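Local coordinates for insecticidal Delta-Endotoxin Cry8Ea1 (Bacillus Thuringiensis, PDB 3EB7), which kills larvae of the underground pest Holotrichia parallela, probably by forming pores in the gut membrane as three-domain Cry toxins do, at residues Asn296-Ser308 against Thr317-Ile329. Sequence-based numbering, arbitrary orientation.
With SO4 (sulfate ion), chain E.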
# COMPACT_ATOMS: atom_id res chain seq x y z
N ASN A 296 8.28 -41.57 10.72
CA ASN A 296 7.55 -40.34 10.54
C ASN A 296 8.10 -39.28 11.47
O ASN A 296 8.11 -39.44 12.70
CB ASN A 296 6.06 -40.57 10.78
CG ASN A 296 5.37 -41.05 9.55
OD1 ASN A 296 5.93 -41.78 8.75
ND2 ASN A 296 4.14 -40.61 9.37
N TYR A 297 8.54 -38.18 10.89
CA TYR A 297 9.03 -37.09 11.73
C TYR A 297 8.92 -35.77 11.05
O TYR A 297 9.05 -35.67 9.82
CB TYR A 297 10.49 -37.32 12.16
CG TYR A 297 11.45 -37.48 11.00
CD1 TYR A 297 11.76 -38.74 10.51
CD2 TYR A 297 12.03 -36.37 10.39
CE1 TYR A 297 12.66 -38.90 9.44
CE2 TYR A 297 12.93 -36.52 9.30
CZ TYR A 297 13.23 -37.79 8.84
OH TYR A 297 14.12 -37.95 7.81
N LEU A 298 8.71 -34.75 11.88
CA LEU A 298 8.64 -33.36 11.46
C LEU A 298 9.78 -32.55 12.10
O LEU A 298 9.84 -32.40 13.34
CB LEU A 298 7.25 -32.77 11.80
CG LEU A 298 6.88 -31.31 11.50
CD1 LEU A 298 6.94 -30.98 9.98
CD2 LEU A 298 5.50 -30.93 12.14
N LYS A 299 10.67 -32.03 11.26
CA LYS A 299 11.62 -31.03 11.73
C LYS A 299 11.10 -29.66 11.31
O LYS A 299 10.94 -29.37 10.12
CB LYS A 299 12.99 -31.26 11.16
CG LYS A 299 13.74 -32.39 11.72
CD LYS A 299 14.93 -32.62 10.80
CE LYS A 299 16.03 -33.32 11.50
NZ LYS A 299 16.88 -33.95 10.44
N LYS A 300 10.85 -28.81 12.31
CA LYS A 300 10.05 -27.62 12.07
C LYS A 300 10.64 -26.38 12.74
O LYS A 300 11.43 -26.48 13.65
CB LYS A 300 8.59 -27.85 12.50
CG LYS A 300 8.42 -28.24 13.95
CD LYS A 300 6.92 -28.20 14.33
CE LYS A 300 6.57 -29.04 15.58
NZ LYS A 300 7.13 -28.40 16.78
N TRP A 301 10.22 -25.23 12.26
CA TRP A 301 10.59 -23.91 12.76
C TRP A 301 9.88 -23.73 14.11
O TRP A 301 8.62 -23.59 14.16
CB TRP A 301 10.07 -22.91 11.71
CG TRP A 301 10.31 -21.41 11.92
CD1 TRP A 301 10.30 -20.69 13.10
CD2 TRP A 301 10.53 -20.45 10.87
NE1 TRP A 301 10.53 -19.34 12.83
CE2 TRP A 301 10.65 -19.17 11.47
CE3 TRP A 301 10.62 -20.54 9.47
CZ2 TRP A 301 10.90 -18.01 10.73
CZ3 TRP A 301 10.87 -19.39 8.73
CH2 TRP A 301 11.00 -18.13 9.38
N ILE A 302 10.68 -23.78 15.18
CA ILE A 302 10.17 -23.59 16.56
C ILE A 302 10.52 -22.22 17.20
O ILE A 302 10.07 -21.93 18.30
CB ILE A 302 10.61 -24.72 17.55
CG1 ILE A 302 12.14 -24.74 17.72
CG2 ILE A 302 10.06 -26.05 17.15
CD1 ILE A 302 12.67 -25.68 18.85
N GLY A 303 11.31 -21.41 16.51
CA GLY A 303 11.67 -20.07 16.99
C GLY A 303 12.60 -19.43 15.99
O GLY A 303 13.13 -20.11 15.11
N HIS A 304 12.78 -18.12 16.09
CA HIS A 304 13.71 -17.39 15.23
C HIS A 304 14.20 -16.12 15.88
O HIS A 304 13.61 -15.61 16.84
CB HIS A 304 13.11 -17.08 13.84
CG HIS A 304 11.95 -16.13 13.86
ND1 HIS A 304 10.65 -16.55 14.05
CD2 HIS A 304 11.89 -14.79 13.66
CE1 HIS A 304 9.84 -15.51 14.00
NE2 HIS A 304 10.56 -14.43 13.74
N GLN A 305 15.28 -15.61 15.33
CA GLN A 305 15.87 -14.36 15.74
C GLN A 305 15.91 -13.52 14.48
O GLN A 305 16.36 -13.96 13.43
CB GLN A 305 17.28 -14.65 16.30
CG GLN A 305 17.76 -13.61 17.26
CD GLN A 305 19.27 -13.56 17.41
OE1 GLN A 305 19.78 -13.76 18.49
NE2 GLN A 305 19.98 -13.29 16.33
N ILE A 306 15.40 -12.32 14.54
CA ILE A 306 15.28 -11.51 13.34
C ILE A 306 15.88 -10.14 13.57
O ILE A 306 15.66 -9.53 14.61
CB ILE A 306 13.79 -11.42 12.84
CG1 ILE A 306 13.69 -10.58 11.55
CG2 ILE A 306 12.83 -10.90 13.95
CD1 ILE A 306 12.38 -10.75 10.81
N SER A 307 16.65 -9.66 12.59
CA SER A 307 17.22 -8.32 12.66
C SER A 307 16.68 -7.51 11.51
O SER A 307 16.56 -8.02 10.37
CB SER A 307 18.76 -8.35 12.58
OG SER A 307 19.34 -9.04 13.68
N SER A 308 16.34 -6.26 11.82
CA SER A 308 15.95 -5.25 10.82
C SER A 308 16.56 -3.89 11.12
O SER A 308 17.09 -3.62 12.23
CB SER A 308 14.43 -5.09 10.76
OG SER A 308 13.90 -4.89 12.06
N THR A 317 17.24 -6.27 16.99
CA THR A 317 17.10 -7.69 16.93
C THR A 317 16.07 -8.14 17.94
O THR A 317 16.17 -7.81 19.12
CB THR A 317 18.44 -8.41 17.17
OG1 THR A 317 19.37 -8.07 16.14
CG2 THR A 317 18.28 -9.91 17.14
N GLN A 318 15.07 -8.89 17.47
CA GLN A 318 14.11 -9.50 18.37
C GLN A 318 14.11 -11.02 18.19
O GLN A 318 14.56 -11.55 17.18
CB GLN A 318 12.69 -8.92 18.21
CG GLN A 318 12.60 -7.41 17.89
CD GLN A 318 12.74 -6.41 19.09
OE1 GLN A 318 12.82 -6.80 20.28
NE2 GLN A 318 12.78 -5.11 18.76
N THR A 319 13.58 -11.69 19.19
CA THR A 319 13.56 -13.13 19.30
C THR A 319 12.11 -13.54 19.38
O THR A 319 11.29 -12.82 19.96
CB THR A 319 14.33 -13.50 20.59
OG1 THR A 319 15.64 -13.90 20.23
CG2 THR A 319 13.70 -14.59 21.36
N TYR A 320 11.79 -14.69 18.77
CA TYR A 320 10.45 -15.30 18.84
C TYR A 320 10.55 -16.79 19.02
O TYR A 320 11.41 -17.41 18.41
CB TYR A 320 9.69 -15.08 17.53
CG TYR A 320 9.26 -13.66 17.30
CD1 TYR A 320 8.00 -13.24 17.72
CD2 TYR A 320 10.09 -12.74 16.66
CE1 TYR A 320 7.57 -11.97 17.49
CE2 TYR A 320 9.67 -11.44 16.45
CZ TYR A 320 8.42 -11.07 16.89
OH TYR A 320 7.95 -9.81 16.71
N GLY A 321 9.66 -17.33 19.83
CA GLY A 321 9.54 -18.77 20.00
C GLY A 321 10.63 -19.35 20.87
O GLY A 321 11.11 -18.70 21.81
N THR A 322 11.00 -20.59 20.58
CA THR A 322 12.07 -21.26 21.29
C THR A 322 13.37 -21.10 20.52
O THR A 322 13.46 -21.42 19.33
CB THR A 322 11.71 -22.73 21.50
OG1 THR A 322 10.52 -22.78 22.27
CG2 THR A 322 12.84 -23.52 22.23
N THR A 323 14.37 -20.54 21.19
CA THR A 323 15.67 -20.32 20.56
C THR A 323 16.82 -20.85 21.40
O THR A 323 17.94 -20.49 21.17
CB THR A 323 15.92 -18.82 20.21
OG1 THR A 323 16.02 -18.07 21.43
CG2 THR A 323 14.79 -18.23 19.33
N SER A 324 16.55 -21.70 22.39
CA SER A 324 17.60 -22.33 23.17
C SER A 324 17.03 -23.58 23.84
O SER A 324 15.81 -23.76 23.93
CB SER A 324 18.14 -21.38 24.27
OG SER A 324 17.13 -21.16 25.27
N GLY A 325 17.93 -24.44 24.31
CA GLY A 325 17.54 -25.55 25.15
C GLY A 325 17.56 -26.84 24.37
O GLY A 325 17.95 -26.86 23.20
N SER A 326 17.09 -27.90 25.03
CA SER A 326 17.13 -29.25 24.50
C SER A 326 16.28 -29.46 23.25
O SER A 326 16.53 -30.40 22.49
CB SER A 326 16.74 -30.24 25.58
OG SER A 326 15.43 -29.99 26.09
N SER A 327 15.26 -28.61 23.03
CA SER A 327 14.39 -28.80 21.87
C SER A 327 15.06 -28.36 20.57
O SER A 327 14.65 -28.79 19.51
CB SER A 327 13.08 -28.01 22.00
OG SER A 327 12.16 -28.66 22.85
N VAL A 328 16.05 -27.49 20.65
CA VAL A 328 16.68 -26.89 19.46
C VAL A 328 17.69 -27.88 18.93
O VAL A 328 18.70 -28.16 19.59
CB VAL A 328 17.37 -25.55 19.80
CG1 VAL A 328 18.16 -25.00 18.59
CG2 VAL A 328 16.35 -24.53 20.30
N ILE A 329 17.43 -28.47 17.76
CA ILE A 329 18.39 -29.47 17.28
C ILE A 329 19.24 -28.95 16.14
O ILE A 329 20.28 -29.53 15.82
CB ILE A 329 17.77 -30.88 16.99
CG1 ILE A 329 16.51 -30.80 16.10
CG2 ILE A 329 17.44 -31.58 18.33
CD1 ILE A 329 16.79 -30.71 14.60
S SO4 E . 18.09 -36.86 12.12
O1 SO4 E . 18.47 -38.17 12.64
O2 SO4 E . 19.30 -36.07 11.85
O3 SO4 E . 17.32 -37.10 10.89
O4 SO4 E . 17.27 -36.10 13.06
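Ser307 OG and Thr317 OG1 lie 2.6 Å apart in a hydrogen bond near the turn end of an antiparallel hairpin; either hydroxyl may be the donor. Both oxygens stand anti to their own carbonyl carbons (chi1 -63° in each), which brings them together across a non-hydrogen-bonded pair. On the same face the extended Gln305 lays its CG against Thr317 CG2, 3.7 Å away. Backbone bonds link His304 with Tyr320 and Ile306 with Gln318, and Thr322 N bonds Ile302 O. On the other face, the His304 and Tyr320 rings are near parallel (18°) but slid apart, barely overlapping; Tyr320 CB sits over the imidazole face and Tyr320 CD2 comes within 3.4 Å of His304 NE2. Trp301 NE1 donates to His304 ND1 at 3.0 Å while Val419 O takes up NE2, so both ring nitrogens are held and the rotation is fixed. The loop after Gly321 curls back against Ile302, whose CD1 rests 3.9 Å from Ser327 CB. A classic beta bulge sets Ile302 and Gly303 both against Tyr286 of strand 278-292; strand 316-321 edges this four-stranded Greek-key sheet of the Cry beta-prism domain, with Tyr320 packed on Thr420 of strand 414-422.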